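Long-range contact in bifunctional enzyme IspD/IspF (Campylobacter jejuni, PDB 1W55), which catalyses two steps of isoprenoid precursor biosynthesis, transferring the cytidylyl group of CTP to methylerythritol phosphate and later cyclising the phosphorylated product with release of CMP: residues A[26-30]-A[203-209]. Sequence-based numbering, arbitrary orientation. Where two conformers were deposited one is given.
Sequences LRLGN and LPTPSFE
Gly-29 and Pro-206 lie side by side, their CA atoms 4.7 Å apart, in a single beta bridge. Two backbone hydrogen bonds flank it. Gly-29 N donates to Thr-205 O at 3.1 Å, and Ser-207 N donates to Gly-29 O at 2.9 Å. Gly-29 has a positive phi of 61° at the turn between the short antiparallel strands 27-28 and 31-32.

Leu-28 packs on Leu-203 and Pro-204. Its CA makes a C-H...O contact with Pro-204 O at 3.3 Å. CB sits near the same oxygen and near CD of the Pro-204 ring. A chi1 of -51° swings CG back to the side of its own backbone N, opposite the carbonyl carbon, and the two methyls then reach residues 203 and 204. CD2 stays beside Pro-204 O, while CD1 meets CD2 of Leu-203 at 4.0 Å, the two side chains crossing at a slant. Tyr-36 of helix 33-42 also packs on Leu-28 and Pro-204.

Residues 203-209 have no regular secondary structure and run into strand 210-224, near the predicted boundary between the IspD and IspF regions. The beta-hairpin turn at 29-30 is hydrogen-bonded to this connection. Pro-206 places its ring against Arg-27: CG is 3.6 Å from Arg-27 O, an oxygen that also accepts a hydrogen bond from Trp-368 NE1.

Further along, Ser-207 OG donates to Asn-30 OD1 at 2.7 Å, tilted 19° from the amide carbonyl plane. The Glu-209 carboxylate lies near this OD1 but makes its salt bridges with Lys-364 and Arg-335 of a second subunit.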
ATOM      1  N   LEU A  26       8.609 -24.374   8.981  1.00 35.26           N
ATOM      2  CA  LEU A  26       8.649 -23.097   8.259  1.00 35.99           C
ATOM      3  C   LEU A  26       8.226 -21.990   9.198  1.00 35.39           C
ATOM      4  O   LEU A  26       7.272 -22.174   9.972  1.00 36.66           O
ATOM      5  CB  LEU A  26       7.693 -23.093   7.073  1.00 34.64           C
ATOM      6  CG  LEU A  26       7.951 -24.061   5.921  1.00 39.46           C
ATOM      7  CD1 LEU A  26       6.756 -24.028   4.976  1.00 41.71           C
ATOM      8  CD2 LEU A  26       9.258 -23.724   5.194  1.00 37.96           C
ATOM      9  N   ARG A  27       8.902 -20.849   9.138  1.00 33.50           N
ATOM     10  CA  ARG A  27       8.560 -19.757  10.036  0.67 35.86           C
ATOM     11  C   ARG A  27       7.497 -18.844   9.451  1.00 35.47           C
ATOM     12  O   ARG A  27       7.618 -18.370   8.331  1.00 38.12           O
ATOM     13  CB  ARG A  27       9.809 -18.963  10.473  0.67 36.15           C
ATOM     14  CG  ARG A  27      10.235 -19.243  11.923  0.67 35.39           C
ATOM     15  CD  ARG A  27      10.418 -20.742  12.237  0.67 32.77           C
ATOM     16  NE  ARG A  27      11.044 -20.996  13.531  0.67 30.23           N
ATOM     17  CZ  ARG A  27      11.681 -22.122  13.848  0.67 32.87           C
ATOM     18  NH1 ARG A  27      11.764 -23.110  12.974  0.67 35.32           N
ATOM     19  NH2 ARG A  27      12.229 -22.264  15.050  0.67 35.49           N
ATOM     20  N   LEU A  28       6.452 -18.624  10.232  1.00 36.88           N
ATOM     21  CA  LEU A  28       5.370 -17.704   9.893  1.00 39.35           C
ATOM     22  C   LEU A  28       5.413 -16.658  10.989  1.00 39.92           C
ATOM     23  O   LEU A  28       5.065 -16.943  12.138  1.00 41.17           O
ATOM     24  CB  LEU A  28       4.005 -18.421   9.893  1.00 39.20           C
ATOM     25  CG  LEU A  28       3.840 -19.724   9.092  1.00 41.47           C
ATOM     26  CD1 LEU A  28       2.366 -20.131   9.010  1.00 40.74           C
ATOM     27  CD2 LEU A  28       4.455 -19.653   7.697  1.00 39.21           C
ATOM     28  N   GLY A  29       5.881 -15.459  10.654  1.00 41.68           N
ATOM     29  CA  GLY A  29       6.228 -14.495  11.689  1.00 41.31           C
ATOM     30  C   GLY A  29       7.331 -15.101  12.537  1.00 42.28           C
ATOM     31  O   GLY A  29       8.309 -15.609  11.986  1.00 40.70           O
ATOM     32  N   ASN A  30       7.165 -15.062  13.863  1.00 44.06           N
ATOM     33  CA  ASN A  30       8.136 -15.641  14.798  1.00 45.22           C
ATOM     34  C   ASN A  30       7.916 -17.127  15.046  1.00 44.04           C
ATOM     35  O   ASN A  30       8.775 -17.771  15.644  1.00 44.93           O
ATOM     36  CB  ASN A  30       8.103 -14.929  16.166  1.00 48.57           C
ATOM     37  CG  ASN A  30       9.117 -13.762  16.279  1.00 53.03           C
ATOM     38  OD1 ASN A  30      10.099 -13.667  15.524  1.00 51.23           O
ATOM     39  ND2 ASN A  30       8.867 -12.871  17.238  1.00 53.88           N
ATOM     40  N   LEU A 203       0.319 -16.595   3.533  1.00 48.80           N
ATOM     41  CA  LEU A 203       1.010 -16.889   4.784  1.00 47.88           C
ATOM     42  C   LEU A 203       1.909 -15.724   5.246  1.00 45.71           C
ATOM     43  O   LEU A 203       2.486 -15.017   4.416  1.00 45.02           O
ATOM     44  CB  LEU A 203       1.816 -18.185   4.640  1.00 49.10           C
ATOM     45  CG  LEU A 203       1.039 -19.498   4.453  1.00 50.61           C
ATOM     46  CD1 LEU A 203       1.980 -20.660   4.181  1.00 55.11           C
ATOM     47  CD2 LEU A 203       0.175 -19.811   5.656  1.00 53.65           C
ATOM     48  N   PRO A 204       2.008 -15.497   6.555  1.00 43.89           N
ATOM     49  CA  PRO A 204       2.920 -14.460   7.073  1.00 42.79           C
ATOM     50  C   PRO A 204       4.370 -14.878   6.818  1.00 40.93           C
ATOM     51  O   PRO A 204       4.722 -16.014   7.108  1.00 40.73           O
ATOM     52  CB  PRO A 204       2.622 -14.435   8.581  1.00 42.45           C
ATOM     53  CG  PRO A 204       1.325 -15.161   8.744  1.00 43.61           C
ATOM     54  CD  PRO A 204       1.276 -16.183   7.634  1.00 43.51           C
ATOM     55  N   THR A 205       5.176 -13.984   6.255  1.00 39.88           N
ATOM     56  CA  THR A 205       6.574 -14.281   5.918  1.00 39.90           C
ATOM     57  C   THR A 205       7.439 -14.372   7.192  1.00 38.40           C
ATOM     58  O   THR A 205       7.057 -13.826   8.231  1.00 36.26           O
ATOM     59  CB  THR A 205       7.119 -13.213   4.966  1.00 39.99           C
ATOM     60  OG1 THR A 205       6.929 -11.920   5.557  1.00 41.62           O
ATOM     61  CG2 THR A 205       6.266 -13.158   3.695  1.00 41.61           C
ATOM     62  N   PRO A 206       8.589 -15.051   7.123  1.00 37.57           N
ATOM     63  CA  PRO A 206       9.382 -15.320   8.339  1.00 37.52           C
ATOM     64  C   PRO A 206       9.904 -14.027   8.951  1.00 36.30           C
ATOM     65  O   PRO A 206      10.214 -13.096   8.214  1.00 36.15           O
ATOM     66  CB  PRO A 206      10.570 -16.155   7.830  1.00 36.29           C
ATOM     67  CG  PRO A 206      10.184 -16.620   6.451  1.00 37.65           C
ATOM     68  CD  PRO A 206       9.248 -15.567   5.907  1.00 36.53           C
ATOM     69  N   SER A 207      10.005 -13.978  10.274  1.00 35.59           N
ATOM     70  CA  SER A 207      10.619 -12.827  10.927  1.00 35.18           C
ATOM     71  C   SER A 207      12.117 -12.705  10.601  1.00 33.22           C
ATOM     72  O   SER A 207      12.758 -13.638  10.057  1.00 31.73           O
ATOM     73  CB  SER A 207      10.364 -12.863  12.431  1.00 35.07           C
ATOM     74  OG  SER A 207      11.303 -13.680  13.106  1.00 36.90           O
ATOM     75  N   PHE A 208      12.674 -11.550  10.926  1.00 32.41           N
ATOM     76  CA  PHE A 208      14.053 -11.252  10.550  1.00 33.89           C
ATOM     77  C   PHE A 208      15.055 -11.624  11.622  1.00 32.20           C
ATOM     78  O   PHE A 208      16.217 -11.266  11.504  1.00 32.60           O
ATOM     79  CB  PHE A 208      14.216  -9.777  10.139  1.00 35.40           C
ATOM     80  CG  PHE A 208      13.457  -9.406   8.874  1.00 45.20           C
ATOM     81  CD1 PHE A 208      12.604  -8.302   8.854  1.00 56.30           C
ATOM     82  CD2 PHE A 208      13.573 -10.177   7.713  1.00 48.30           C
ATOM     83  CE1 PHE A 208      11.884  -7.966   7.685  1.00 60.04           C
ATOM     84  CE2 PHE A 208      12.857  -9.849   6.550  1.00 53.24           C
ATOM     85  CZ  PHE A 208      12.018  -8.742   6.540  1.00 55.90           C
ATOM     86  N   GLU A 209      14.625 -12.356  12.651  1.00 30.29           N
ATOM     87  CA  GLU A 209      15.546 -12.743  13.729  1.00 30.57           C
ATOM     88  C   GLU A 209      16.732 -13.522  13.206  1.00 29.25           C
ATOM     89  O   GLU A 209      16.614 -14.353  12.283  1.00 30.34           O
ATOM     90  CB  GLU A 209      14.851 -13.511  14.871  1.00 30.70           C
ATOM     91  CG  GLU A 209      13.872 -12.661  15.662  1.00 34.73           C
ATOM     92  CD  GLU A 209      13.427 -13.275  16.991  1.00 42.12           C
ATOM     93  OE1 GLU A 209      13.052 -12.506  17.912  1.00 43.60           O
ATOM     94  OE2 GLU A 209      13.423 -14.509  17.122  1.00 37.41           O
TER